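Phenol hydroxylase component phL (Pseudomonas stutzeri, PDB 3U52) is a component of a phenol hydroxylase, probably the beta subunit that pairs with the diiron-bearing subunit of this multicomponent monooxygenase. Local coordinates at residues 65-70 against 269-274; 117-122 against 236-241; 122-127 against 168-173; 277-282 against 324-329. One frame throughout, in Å; residues are numbered along the deposited sequence.

Contact 1. Residues 65-70 against 269-274; sequences IRMEDW and KAVAGE
Met-67 lays its sulfur against the aliphatic part of Glu-274, with SD 3.7 Å from Glu-274 CB, while its methyl CE ends near the backbone oxygen of Ala-270. Bends at chi2 (-76°) and chi3 (-75°) curl the thioether back, bringing its end to the helix although the side chain does not set out that way. The same residue serves a second neighbour, since CG sits over the centre of the Trp-70 ring, 3.5 Å above its plane. Beyond the sulfur, the carboxylate of Glu-274 reaches the loop backbone. Glu-68 N donates to Glu-274 OE2 over 2.7 Å in an almost straight bond, approaching from above the carboxylate plane. The other oxygen, OE1, accepts from a water that in turn takes the N-H of Asp-69, so one carboxylate serves two successive amides. In this all-helical subunit the contact fastens an irregular loop, 65-70, to the C-terminal part of helix 251-274. Deeper in, Val-271 divides its methyls: CG1 meets Ile-65 CG2 at 3.5 Å, the two side chains crossing at about a right angle, and CG2 approaches Trp-70 CZ3 at 3.9 Å. Phe-212 of helix 211-240 touches Ile-65, Trp-70 and Val-271 alike. Asn-278, on helix 276-302, bonds through ND2 to the backbone oxygens of both Arg-66 and Val-271.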
loop_
_atom_site.group_PDB
_atom_site.type_symbol
_atom_site.label_atom_id
_atom_site.label_comp_id
_atom_site.label_asym_id
_atom_site.label_seq_id
_atom_site.Cartn_x
_atom_site.Cartn_y
_atom_site.Cartn_z
ATOM N N ILE D 65 14.727 -34.969 21.607
ATOM C CA ILE D 65 14.123 -33.965 22.471
ATOM C C ILE D 65 12.616 -34.131 22.478
ATOM O O ILE D 65 12.031 -34.467 21.465
ATOM C CB ILE D 65 14.493 -32.546 22.012
ATOM C CG1 ILE D 65 16.004 -32.295 22.180
ATOM C CG2 ILE D 65 13.715 -31.514 22.793
ATOM C CD1 ILE D 65 16.479 -32.194 23.646
ATOM N N ARG D 66 11.993 -33.924 23.631
ATOM C CA ARG D 66 10.541 -34.053 23.781
ATOM C C ARG D 66 9.940 -32.775 24.346
ATOM O O ARG D 66 10.504 -32.169 25.250
ATOM C CB ARG D 66 10.175 -35.245 24.708
ATOM C CG ARG D 66 10.532 -36.627 24.147
ATOM C CD ARG D 66 9.698 -36.982 22.908
ATOM N NE ARG D 66 10.529 -37.652 21.889
ATOM C CZ ARG D 66 10.320 -38.892 21.494
ATOM N NH1 ARG D 66 9.299 -39.558 22.013
ATOM N NH2 ARG D 66 11.088 -39.456 20.582
ATOM N N MET D 67 8.813 -32.364 23.772
ATOM C CA MET D 67 8.044 -31.196 24.220
ATOM C C MET D 67 6.579 -31.519 24.244
ATOM O O MET D 67 6.028 -32.035 23.252
ATOM C CB MET D 67 8.210 -30.020 23.281
ATOM C CG MET D 67 9.644 -29.595 23.118
ATOM S SD MET D 67 10.341 -28.682 24.495
ATOM C CE MET D 67 9.552 -27.066 24.264
ATOM N N GLU D 68 5.930 -31.143 25.343
ATOM C CA GLU D 68 4.484 -31.217 25.425
ATOM C C GLU D 68 3.904 -30.444 24.241
ATOM O O GLU D 68 2.957 -30.895 23.599
ATOM C CB GLU D 68 3.963 -30.649 26.753
ATOM C CG GLU D 68 2.438 -30.861 26.954
ATOM C CD GLU D 68 1.715 -29.597 27.492
ATOM O OE1 GLU D 68 1.328 -29.587 28.691
ATOM O OE2 GLU D 68 1.536 -28.613 26.713
ATOM N N ASP D 69 4.513 -29.306 23.914
ATOM C CA ASP D 69 3.962 -28.428 22.872
ATOM C C ASP D 69 5.084 -27.668 22.153
ATOM O O ASP D 69 5.633 -26.758 22.725
ATOM C CB ASP D 69 2.977 -27.466 23.547
ATOM C CG ASP D 69 2.216 -26.616 22.565
ATOM O OD1 ASP D 69 2.488 -26.701 21.347
ATOM O OD2 ASP D 69 1.337 -25.841 23.033
ATOM N N TRP D 70 5.433 -28.035 20.916
ATOM C CA TRP D 70 6.555 -27.350 20.226
ATOM C C TRP D 70 6.341 -25.839 19.939
ATOM O O TRP D 70 7.308 -25.095 19.742
ATOM C CB TRP D 70 6.964 -28.079 18.948
ATOM C CG TRP D 70 8.010 -29.129 19.158
ATOM C CD1 TRP D 70 7.833 -30.493 19.093
ATOM C CD2 TRP D 70 9.405 -28.916 19.466
ATOM N NE1 TRP D 70 9.034 -31.133 19.345
ATOM C CE2 TRP D 70 10.009 -30.197 19.576
ATOM C CE3 TRP D 70 10.192 -27.768 19.687
ATOM C CZ2 TRP D 70 11.368 -30.365 19.887
ATOM C CZ3 TRP D 70 11.545 -27.928 19.979
ATOM C CH2 TRP D 70 12.120 -29.234 20.090
ATOM N N LYS D 269 15.944 -21.680 26.079
ATOM C CA LYS D 269 15.233 -21.558 27.364
ATOM C C LYS D 269 14.013 -22.458 27.474
ATOM O O LYS D 269 13.775 -23.041 28.526
ATOM C CB LYS D 269 14.778 -20.135 27.648
ATOM C CG LYS D 269 15.884 -19.201 28.136
ATOM C CD LYS D 269 15.273 -17.954 28.824
ATOM C CE LYS D 269 15.545 -17.943 30.325
ATOM N NZ LYS D 269 17.022 -17.758 30.591
ATOM N N ALA D 270 13.239 -22.560 26.389
ATOM C CA ALA D 270 11.998 -23.338 26.396
ATOM C C ALA D 270 12.269 -24.835 26.343
ATOM O O ALA D 270 11.577 -25.602 27.011
ATOM C CB ALA D 270 11.077 -22.895 25.252
ATOM N N VAL D 271 13.283 -25.244 25.564
ATOM C CA VAL D 271 13.634 -26.680 25.434
ATOM C C VAL D 271 14.337 -27.224 26.718
ATOM O O VAL D 271 13.952 -28.260 27.258
ATOM C CB VAL D 271 14.463 -26.926 24.146
ATOM C CG1 VAL D 271 14.826 -28.374 23.994
ATOM C CG2 VAL D 271 13.647 -26.524 22.925
ATOM N N ALA D 272 15.343 -26.504 27.204
ATOM C CA ALA D 272 15.973 -26.816 28.486
ATOM C C ALA D 272 15.017 -26.746 29.717
ATOM O O ALA D 272 15.023 -27.629 30.561
ATOM C CB ALA D 272 17.194 -25.943 28.692
ATOM N N GLY D 273 14.199 -25.714 29.808
ATOM C CA GLY D 273 13.212 -25.596 30.883
ATOM C C GLY D 273 12.087 -26.603 30.860
ATOM O O GLY D 273 11.390 -26.776 31.851
ATOM N N GLU D 274 11.891 -27.286 29.739
ATOM C CA GLU D 274 10.805 -28.246 29.646
ATOM C C GLU D 274 10.977 -29.425 30.662
ATOM O O GLU D 274 10.051 -29.755 31.385
ATOM C CB GLU D 274 10.674 -28.770 28.224
ATOM C CG GLU D 274 9.589 -29.867 28.033
ATOM C CD GLU D 274 8.212 -29.311 27.678
ATOM O OE1 GLU D 274 8.040 -28.071 27.659
ATOM O OE2 GLU D 274 7.303 -30.124 27.389
HETATM O O HOH W 1 5.741 -27.691 25.678
#

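Contact 2. Residues 117-122 against 236-241; sequences KQLLRL and QWFESQ
With CG anti to its carbonyl carbon (chi1 -75°) and the chain extended beyond it, Gln-118 reaches across to Gln-241, whose own chain bends at chi2. The two amides meet with their planes 80° apart. As modelled, Gln-241 NE2 makes a weak hydrogen bond of 3.3 Å to Gln-118 OE1, but Gln-118 NE2 and Gln-241 NE2, both donors, lie so close that the assignment of the amide ends is doubtful. A water bridges the two residues, donating to Gln-118 OE1 and to Gln-241 O. An alanine in place of Gln-118 is likely to cost this water one of its anchors, open a gap beside Trp-237 CH2 and, as modelled, deprive Gln-241 NE2 of a weak acceptor. Next to the amides, Trp-237 carries Gln-241 CG over one face of its indole, 3.5 Å above the plane and toward the rim. Leu-122 CD1 packs on the same ring system, 3.7 Å from Trp-237 CH2, its side chain crossing the indole at about a right angle. Leu-119 CD2 lies over one face of Phe-238, 4.2 Å from CE2. The axes of the two short segments come no closer than 12.6 Å, so side chains make this contact between two roughly antiparallel helices (154°) of the helical bundle. Val-246 of helix 246-249 touches Leu-119 and Phe-238, helix 180-191 packs against Leu-120 and Arg-121, and Glu-239 salt-bridges Arg-110 of the second copy of this protein.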
loop_
_atom_site.group_PDB
_atom_site.type_symbol
_atom_site.label_atom_id
_atom_site.label_comp_id
_atom_site.label_asym_id
_atom_site.label_seq_id
_atom_site.Cartn_x
_atom_site.Cartn_y
_atom_site.Cartn_z
ATOM N N LYS D 117 46.190 -11.113 1.257
ATOM C CA LYS D 117 46.276 -12.568 1.423
ATOM C C LYS D 117 45.790 -12.992 2.790
ATOM O O LYS D 117 45.124 -14.001 2.913
ATOM C CB LYS D 117 47.675 -13.101 1.119
ATOM C CG LYS D 117 47.898 -13.439 -0.394
ATOM C CD LYS D 117 47.423 -12.305 -1.374
ATOM C CE LYS D 117 47.552 -12.686 -2.853
ATOM N NZ LYS D 117 46.623 -11.842 -3.678
ATOM N N GLN D 118 46.099 -12.194 3.810
ATOM C CA GLN D 118 45.564 -12.396 5.154
ATOM C C GLN D 118 44.033 -12.403 5.163
ATOM O O GLN D 118 43.443 -13.142 5.926
ATOM C CB GLN D 118 46.050 -11.322 6.137
ATOM C CG GLN D 118 47.512 -11.470 6.607
ATOM C CD GLN D 118 47.911 -10.404 7.655
ATOM O OE1 GLN D 118 47.983 -9.213 7.348
ATOM N NE2 GLN D 118 48.176 -10.840 8.887
ATOM N N LEU D 119 43.391 -11.571 4.349
ATOM C CA LEU D 119 41.917 -11.610 4.265
ATOM C C LEU D 119 41.418 -12.842 3.547
ATOM O O LEU D 119 40.437 -13.456 3.963
ATOM C CB LEU D 119 41.379 -10.368 3.574
ATOM C CG LEU D 119 41.617 -9.033 4.285
ATOM C CD1 LEU D 119 41.021 -7.917 3.469
ATOM C CD2 LEU D 119 41.052 -9.019 5.719
ATOM N N LEU D 120 42.093 -13.195 2.461
ATOM C CA LEU D 120 41.737 -14.376 1.688
ATOM C C LEU D 120 41.927 -15.654 2.501
ATOM O O LEU D 120 41.280 -16.681 2.238
ATOM C CB LEU D 120 42.572 -14.437 0.422
ATOM C CG LEU D 120 42.298 -13.317 -0.570
ATOM C CD1 LEU D 120 43.032 -13.569 -1.901
ATOM C CD2 LEU D 120 40.764 -13.166 -0.759
ATOM N N ARG D 121 42.828 -15.585 3.481
ATOM C CA ARG D 121 43.217 -16.754 4.272
ATOM C C ARG D 121 42.474 -16.839 5.603
ATOM O O ARG D 121 42.156 -17.947 6.059
ATOM C CB ARG D 121 44.753 -16.798 4.497
ATOM C CG ARG D 121 45.217 -17.954 5.379
ATOM C CD ARG D 121 46.750 -18.091 5.400
ATOM N NE ARG D 121 47.155 -19.341 6.051
ATOM C CZ ARG D 121 47.643 -19.447 7.287
ATOM N NH1 ARG D 121 47.848 -18.368 8.051
ATOM N NH2 ARG D 121 47.966 -20.651 7.745
ATOM N N LEU D 122 42.198 -15.695 6.226
ATOM C CA LEU D 122 41.613 -15.719 7.567
ATOM C C LEU D 122 40.098 -15.470 7.579
ATOM O O LEU D 122 39.401 -16.008 8.429
ATOM C CB LEU D 122 42.314 -14.697 8.460
ATOM C CG LEU D 122 43.821 -14.957 8.595
ATOM C CD1 LEU D 122 44.464 -13.845 9.413
ATOM C CD2 LEU D 122 44.057 -16.333 9.231
ATOM N N GLN D 236 38.797 -6.310 15.849
ATOM C CA GLN D 236 39.743 -5.395 16.512
ATOM C C GLN D 236 41.182 -5.562 15.999
ATOM O O GLN D 236 41.879 -4.583 15.739
ATOM C CB GLN D 236 39.753 -5.629 18.023
ATOM C CG GLN D 236 38.419 -5.354 18.693
ATOM C CD GLN D 236 38.503 -5.457 20.212
ATOM O OE1 GLN D 236 39.490 -5.011 20.819
ATOM N NE2 GLN D 236 37.459 -6.039 20.837
ATOM N N TRP D 237 41.630 -6.807 15.894
ATOM C CA TRP D 237 42.995 -7.118 15.495
ATOM C C TRP D 237 43.304 -6.698 14.055
ATOM O O TRP D 237 44.456 -6.325 13.752
ATOM C CB TRP D 237 43.241 -8.609 15.725
ATOM C CG TRP D 237 44.504 -9.161 15.160
ATOM C CD1 TRP D 237 45.737 -9.179 15.757
ATOM C CD2 TRP D 237 44.650 -9.814 13.906
ATOM N NE1 TRP D 237 46.651 -9.802 14.932
ATOM C CE2 TRP D 237 46.013 -10.207 13.791
ATOM C CE3 TRP D 237 43.770 -10.103 12.859
ATOM C CZ2 TRP D 237 46.515 -10.866 12.667
ATOM C CZ3 TRP D 237 44.271 -10.768 11.740
ATOM C CH2 TRP D 237 45.632 -11.140 11.655
ATOM N N PHE D 238 42.299 -6.729 13.166
ATOM C CA PHE D 238 42.488 -6.236 11.769
ATOM C C PHE D 238 43.069 -4.815 11.701
ATOM O O PHE D 238 43.797 -4.465 10.767
ATOM C CB PHE D 238 41.182 -6.306 10.953
ATOM C CG PHE D 238 40.814 -7.686 10.508
ATOM C CD1 PHE D 238 39.493 -8.060 10.403
ATOM C CD2 PHE D 238 41.793 -8.621 10.208
ATOM C CE1 PHE D 238 39.179 -9.368 9.992
ATOM C CE2 PHE D 238 41.479 -9.918 9.800
ATOM C CZ PHE D 238 40.185 -10.285 9.691
ATOM N N GLU D 239 42.754 -4.007 12.708
ATOM C CA GLU D 239 43.244 -2.630 12.781
ATOM C C GLU D 239 44.784 -2.562 12.878
ATOM O O GLU D 239 45.430 -1.787 12.149
ATOM C CB GLU D 239 42.542 -1.902 13.941
ATOM C CG GLU D 239 43.211 -0.633 14.443
ATOM C CD GLU D 239 42.359 0.076 15.500
ATOM O OE1 GLU D 239 42.616 -0.088 16.723
ATOM O OE2 GLU D 239 41.407 0.779 15.101
ATOM N N SER D 240 45.347 -3.400 13.763
ATOM C CA SER D 240 46.784 -3.602 13.914
ATOM C C SER D 240 47.470 -4.136 12.637
ATOM O O SER D 240 48.694 -4.010 12.478
ATOM C CB SER D 240 47.040 -4.538 15.106
ATOM O OG SER D 240 46.786 -5.910 14.796
ATOM N N GLN D 241 46.693 -4.721 11.725
ATOM C CA GLN D 241 47.234 -5.276 10.466
ATOM C C GLN D 241 47.070 -4.341 9.271
ATOM O O GLN D 241 47.473 -4.666 8.164
ATOM C CB GLN D 241 46.532 -6.602 10.130
ATOM C CG GLN D 241 46.756 -7.684 11.143
ATOM C CD GLN D 241 48.230 -7.926 11.387
ATOM O OE1 GLN D 241 48.741 -7.582 12.445
ATOM N NE2 GLN D 241 48.920 -8.480 10.401
HETATM O O HOH W 2 48.667 -6.706 6.700
#

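Contact 3. Residues 122-127 against 168-173; sequences LLVPLR and SRIALM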
loop_
_atom_site.group_PDB
_atom_site.type_symbol
_atom_site.label_atom_id
_atom_site.label_comp_id
_atom_site.label_asym_id
_atom_site.label_seq_id
_atom_site.Cartn_x
_atom_site.Cartn_y
_atom_site.Cartn_z
ATOM N N LEU D 122 42.198 -15.695 6.226
ATOM C CA LEU D 122 41.613 -15.719 7.567
ATOM C C LEU D 122 40.098 -15.470 7.579
ATOM O O LEU D 122 39.401 -16.008 8.429
ATOM C CB LEU D 122 42.314 -14.697 8.460
ATOM C CG LEU D 122 43.821 -14.957 8.595
ATOM C CD1 LEU D 122 44.464 -13.845 9.413
ATOM C CD2 LEU D 122 44.057 -16.333 9.231
ATOM N N LEU D 123 39.623 -14.677 6.623
ATOM C CA LEU D 123 38.223 -14.185 6.591
ATOM C C LEU D 123 37.388 -14.836 5.494
ATOM O O LEU D 123 36.351 -15.437 5.765
ATOM C CB LEU D 123 38.185 -12.645 6.441
ATOM C CG LEU D 123 36.766 -12.028 6.501
ATOM C CD1 LEU D 123 36.142 -12.333 7.861
ATOM C CD2 LEU D 123 36.823 -10.548 6.257
ATOM N N VAL D 124 37.829 -14.739 4.254
ATOM C CA VAL D 124 36.989 -15.189 3.153
ATOM C C VAL D 124 36.560 -16.675 3.223
ATOM O O VAL D 124 35.413 -16.971 2.861
ATOM C CB VAL D 124 37.544 -14.727 1.752
ATOM C CG1 VAL D 124 36.746 -15.314 0.622
ATOM C CG2 VAL D 124 37.542 -13.168 1.682
ATOM N N PRO D 125 37.450 -17.619 3.678
ATOM C CA PRO D 125 36.974 -19.018 3.659
ATOM C C PRO D 125 35.799 -19.340 4.605
ATOM O O PRO D 125 35.146 -20.370 4.445
ATOM C CB PRO D 125 38.238 -19.851 3.968
ATOM C CG PRO D 125 39.420 -18.912 3.629
ATOM C CD PRO D 125 38.866 -17.530 4.051
ATOM N N LEU D 126 35.500 -18.446 5.540
ATOM C CA LEU D 126 34.273 -18.513 6.294
ATOM C C LEU D 126 32.997 -18.590 5.434
ATOM O O LEU D 126 31.984 -19.041 5.941
ATOM C CB LEU D 126 34.155 -17.325 7.266
ATOM C CG LEU D 126 35.226 -17.180 8.364
ATOM C CD1 LEU D 126 34.875 -15.987 9.271
ATOM C CD2 LEU D 126 35.260 -18.441 9.179
ATOM N N ARG D 127 33.022 -18.162 4.161
ATOM C CA ARG D 127 31.854 -18.422 3.306
ATOM C C ARG D 127 31.489 -19.887 3.210
ATOM O O ARG D 127 30.331 -20.224 2.949
ATOM C CB ARG D 127 32.038 -17.890 1.887
ATOM C CG ARG D 127 33.267 -18.365 1.141
ATOM C CD ARG D 127 33.337 -17.730 -0.234
ATOM N NE ARG D 127 34.456 -18.309 -0.954
ATOM C CZ ARG D 127 34.403 -18.839 -2.175
ATOM N NH1 ARG D 127 33.286 -18.795 -2.895
ATOM N NH2 ARG D 127 35.512 -19.350 -2.699
ATOM N N SER D 168 32.107 -13.517 0.034
ATOM C CA SER D 168 32.473 -13.642 -1.375
ATOM C C SER D 168 32.804 -12.324 -2.086
ATOM O O SER D 168 33.788 -12.219 -2.849
ATOM C CB SER D 168 31.360 -14.333 -2.130
ATOM O OG SER D 168 31.143 -15.603 -1.566
ATOM N N ARG D 169 31.955 -11.315 -1.884
ATOM C CA ARG D 169 32.141 -10.047 -2.559
ATOM C C ARG D 169 33.366 -9.282 -2.101
ATOM O O ARG D 169 33.949 -8.516 -2.858
ATOM C CB ARG D 169 30.907 -9.180 -2.359
ATOM C CG ARG D 169 29.779 -9.606 -3.293
ATOM C CD ARG D 169 29.100 -8.349 -3.704
ATOM N NE ARG D 169 27.832 -8.307 -3.065
ATOM C CZ ARG D 169 27.128 -7.218 -2.798
ATOM N NH1 ARG D 169 27.583 -5.982 -3.034
ATOM N NH2 ARG D 169 25.952 -7.412 -2.240
ATOM N N ILE D 170 33.750 -9.468 -0.862
ATOM C CA ILE D 170 35.010 -8.898 -0.393
ATOM C C ILE D 170 36.147 -9.432 -1.269
ATOM O O ILE D 170 37.011 -8.674 -1.724
ATOM C CB ILE D 170 35.260 -9.294 1.067
ATOM C CG1 ILE D 170 34.254 -8.566 1.981
ATOM C CG2 ILE D 170 36.717 -9.036 1.433
ATOM C CD1 ILE D 170 34.447 -8.840 3.437
ATOM N N ALA D 171 36.135 -10.735 -1.542
ATOM C CA ALA D 171 37.178 -11.318 -2.376
ATOM C C ALA D 171 37.094 -10.782 -3.779
ATOM O O ALA D 171 38.133 -10.483 -4.385
ATOM C CB ALA D 171 37.087 -12.809 -2.369
ATOM N N LEU D 172 35.866 -10.639 -4.302
ATOM C CA LEU D 172 35.655 -10.081 -5.623
ATOM C C LEU D 172 36.114 -8.636 -5.708
ATOM O O LEU D 172 36.563 -8.180 -6.766
ATOM C CB LEU D 172 34.184 -10.198 -6.050
ATOM C CG LEU D 172 33.811 -11.628 -6.425
ATOM C CD1 LEU D 172 32.321 -11.763 -6.771
ATOM C CD2 LEU D 172 34.689 -12.171 -7.599
ATOM N N MET D 173 35.991 -7.917 -4.602
ATOM C CA MET D 173 36.479 -6.566 -4.549
ATOM C C MET D 173 37.988 -6.605 -4.681
ATOM O O MET D 173 38.541 -5.850 -5.446
ATOM C CB MET D 173 36.085 -5.893 -3.230
ATOM C CG MET D 173 36.064 -4.411 -3.374
ATOM S SD MET D 173 35.541 -3.558 -1.902
ATOM C CE MET D 173 33.905 -4.254 -1.653
#
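Val-124 turns both methyls to helix 147-175 in an apolar contact: CG1 lies 3.9 Å from Ala-171 CB, and CG2 is 4.2 Å from Ile-170 CG2. The small alanine methyl thus faces the fork of the valine. Leu-123 adds a second apolar point, its CD2 coming 4.1 Å from Ile-170 CD1, with the two side chains crossing at about a right angle. Polar groups take part in a different way. Arg-127 passes its CD within 3.3 Å of Ser-168 OG, but the polar ends look elsewhere: the serine hydroxyl bonds to Gly-164 O one turn back in its own helix, and the guanidinium makes a salt bridge through NH2 to an acidic side chain of another protein's chain. Arg-127 CG stands between the backbone N and the carbonyl carbon (chi1 55°), and the chain then runs extended to NE, carrying the charge past the serine toward that other chain. The backbone supplies the third element, a type I beta turn from Leu-123 to Leu-126, closed by Leu-126 N to Leu-123 O at 3.1 Å. The turn presents Leu-123 and Val-124 to the neighbouring helix as the chain passes from helix 113-122 into helix 126-143. Around this bend, helix 180-191 touches Val-124, Pro-125, Arg-127 and Ala-171, helix 211-240 packs on Leu-123 and Leu-126 through Val-230, and Phe-99 of helix 81-105 touches Ile-170.

Contact 4. Residues 277-282 against 324-329; sequences TNRELL and FELQSR
Arg-279 meets segment 324-329 along much of its length. From CB the chain leads to Arg-279 CG, which rests 3.8 Å from Leu-326 CD2. A bend at chi2 then places Arg-279 CD where it meets Phe-324 O at 3.8 Å and Glu-325 CB at 3.9 Å, both on the same side. From there chi3 (64°) turns the guanidinium over the Glu-325 carboxylate, where the two flat groups stack with planes 20° apart. Glu-325 OE1 lies over the centre of the guanidinium, 4.0 Å from Arg-279 NH2, so the opposite charges probably attract, though no N-H points at the oxygen. At the tip, NH1 bonds to the backbone oxygen of Ala-272. A serine in place of Arg-279 would probably leave the Glu-325 carboxylate without this nearby positive charge and Ala-272 O without this donor. Leu-326 also reaches Leu-282, CD2 to CB at 4.0 Å, and its CD2 lies 3.6 Å from Arg-279 O. Phe-324 O is buried here with no polar partner in the model. Glu-325, with its positive phi of 69°, is the C-prime residue of a Schellman motif that ends helix 307-322 and turns the chain onto helix 276-302.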
loop_
_atom_site.group_PDB
_atom_site.type_symbol
_atom_site.label_atom_id
_atom_site.label_comp_id
_atom_site.label_asym_id
_atom_site.label_seq_id
_atom_site.Cartn_x
_atom_site.Cartn_y
_atom_site.Cartn_z
ATOM N N THR D 277 15.143 -34.340 31.568
ATOM C CA THR D 277 15.568 -35.261 30.514
ATOM C C THR D 277 16.114 -34.517 29.277
ATOM O O THR D 277 17.153 -34.889 28.714
ATOM C CB THR D 277 14.424 -36.101 30.023
ATOM O OG1 THR D 277 13.339 -36.025 30.937
ATOM C CG2 THR D 277 14.862 -37.505 29.903
ATOM N N ASN D 278 15.391 -33.480 28.845
ATOM C CA ASN D 278 15.808 -32.653 27.714
ATOM C C ASN D 278 17.161 -32.101 28.060
ATOM O O ASN D 278 18.094 -32.255 27.315
ATOM C CB ASN D 278 14.837 -31.506 27.496
ATOM C CG ASN D 278 13.692 -31.865 26.581
ATOM O OD1 ASN D 278 13.556 -33.011 26.105
ATOM N ND2 ASN D 278 12.856 -30.865 26.294
ATOM N N ARG D 279 17.251 -31.490 29.232
ATOM C CA ARG D 279 18.498 -30.944 29.763
ATOM C C ARG D 279 19.666 -31.956 29.833
ATOM O O ARG D 279 20.786 -31.662 29.389
ATOM C CB ARG D 279 18.181 -30.381 31.136
ATOM C CG ARG D 279 18.830 -29.081 31.433
ATOM C CD ARG D 279 17.908 -28.184 32.254
ATOM N NE ARG D 279 17.601 -28.710 33.581
ATOM C CZ ARG D 279 16.366 -28.870 34.075
ATOM N NH1 ARG D 279 15.277 -28.537 33.377
ATOM N NH2 ARG D 279 16.223 -29.346 35.305
ATOM N N GLU D 280 19.405 -33.148 30.378
ATOM C CA GLU D 280 20.377 -34.270 30.310
ATOM C C GLU D 280 20.898 -34.511 28.883
ATOM O O GLU D 280 22.100 -34.610 28.659
ATOM C CB GLU D 280 19.758 -35.601 30.817
ATOM C CG GLU D 280 19.596 -35.772 32.366
ATOM C CD GLU D 280 18.532 -36.847 32.739
ATOM O OE1 GLU D 280 18.407 -37.880 32.021
ATOM O OE2 GLU D 280 17.799 -36.648 33.745
ATOM N N LEU D 281 19.960 -34.638 27.936
ATOM C CA LEU D 281 20.273 -34.857 26.529
ATOM C C LEU D 281 21.108 -33.701 25.955
ATOM O O LEU D 281 22.112 -33.918 25.276
ATOM C CB LEU D 281 18.977 -35.003 25.742
ATOM C CG LEU D 281 18.804 -36.115 24.708
ATOM C CD1 LEU D 281 17.708 -35.703 23.717
ATOM C CD2 LEU D 281 20.105 -36.495 23.986
ATOM N N LEU D 282 20.699 -32.471 26.243
ATOM C CA LEU D 282 21.423 -31.303 25.767
ATOM C C LEU D 282 22.842 -31.288 26.315
ATOM O O LEU D 282 23.790 -30.989 25.592
ATOM C CB LEU D 282 20.677 -30.002 26.144
ATOM C CG LEU D 282 19.301 -29.693 25.513
ATOM C CD1 LEU D 282 18.752 -28.379 26.037
ATOM C CD2 LEU D 282 19.407 -29.614 24.015
ATOM N N PHE D 324 20.748 -21.535 30.883
ATOM C CA PHE D 324 19.830 -22.633 30.574
ATOM C C PHE D 324 19.996 -23.812 31.516
ATOM O O PHE D 324 19.380 -24.858 31.292
ATOM C CB PHE D 324 19.992 -23.141 29.140
ATOM C CG PHE D 324 20.169 -22.062 28.115
ATOM C CD1 PHE D 324 21.193 -22.152 27.185
ATOM C CD2 PHE D 324 19.328 -20.957 28.083
ATOM C CE1 PHE D 324 21.383 -21.160 26.250
ATOM C CE2 PHE D 324 19.506 -19.962 27.143
ATOM C CZ PHE D 324 20.530 -20.067 26.226
ATOM N N GLU D 325 20.820 -23.633 32.551
ATOM C CA GLU D 325 21.141 -24.677 33.517
ATOM C C GLU D 325 21.971 -25.727 32.794
ATOM O O GLU D 325 21.683 -26.925 32.901
ATOM C CB GLU D 325 19.864 -25.339 34.121
ATOM C CG GLU D 325 18.914 -24.430 34.950
ATOM C CD GLU D 325 17.420 -24.899 34.893
ATOM O OE1 GLU D 325 16.909 -25.419 35.924
ATOM O OE2 GLU D 325 16.763 -24.759 33.815
ATOM N N LEU D 326 22.959 -25.284 32.022
ATOM C CA LEU D 326 23.800 -26.197 31.258
ATOM C C LEU D 326 25.251 -25.794 31.395
ATOM O O LEU D 326 25.553 -24.644 31.678
ATOM C CB LEU D 326 23.406 -26.230 29.769
ATOM C CG LEU D 326 22.031 -26.761 29.365
ATOM C CD1 LEU D 326 21.672 -26.316 27.950
ATOM C CD2 LEU D 326 21.983 -28.266 29.484
ATOM N N GLN D 327 26.149 -26.739 31.156
ATOM C CA GLN D 327 27.560 -26.539 31.453
ATOM C C GLN D 327 28.441 -26.637 30.222
ATOM O O GLN D 327 28.215 -27.469 29.347
ATOM C CB GLN D 327 28.023 -27.587 32.469
ATOM C CG GLN D 327 29.239 -27.173 33.279
ATOM C CD GLN D 327 28.889 -26.740 34.709
ATOM O OE1 GLN D 327 28.437 -25.608 34.948
ATOM N NE2 GLN D 327 29.128 -27.643 35.672
ATOM N N SER D 328 29.436 -25.763 30.172
ATOM C CA SER D 328 30.557 -25.901 29.257
ATOM C C SER D 328 31.842 -25.458 29.970
ATOM O O SER D 328 31.818 -24.645 30.910
ATOM C CB SER D 328 30.332 -25.152 27.931
ATOM O OG SER D 328 30.709 -23.780 27.979
ATOM N N ARG D 329 32.959 -26.000 29.500
ATOM C CA ARG D 329 34.229 -25.899 30.210
ATOM C C ARG D 329 35.104 -24.699 29.804
ATOM O O ARG D 329 36.298 -24.871 29.512
ATOM C CB ARG D 329 34.989 -27.235 30.092
ATOM C CG ARG D 329 34.044 -28.474 29.975
ATOM C CD ARG D 329 34.019 -29.071 28.549
ATOM N NE ARG D 329 34.935 -30.219 28.427
ATOM C CZ ARG D 329 36.268 -30.153 28.386
ATOM N NH1 ARG D 329 36.909 -28.981 28.443
ATOM N NH2 ARG D 329 36.964 -31.285 28.284
#

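The four contacts form two groups toward opposite ends of a largely helical subunit. Contacts 1 and 4 have centres 12 Å apart and touch each other at the junction of helices 251-274 and 276-302. Contacts 2 and 3, also 12 Å apart, share Leu-122, and Leu-119 O probably accepts from Val-124 N where helix 113-122 gives way to helix 126-143. Between the groups, centres lie 35 to 41 Å apart. Along the chain, contact 3 nests within contact 2, and contact 2 within contact 1; contact 4 follows. The outermost closure therefore ties an early loop to a late helix, around most of the helical bundle.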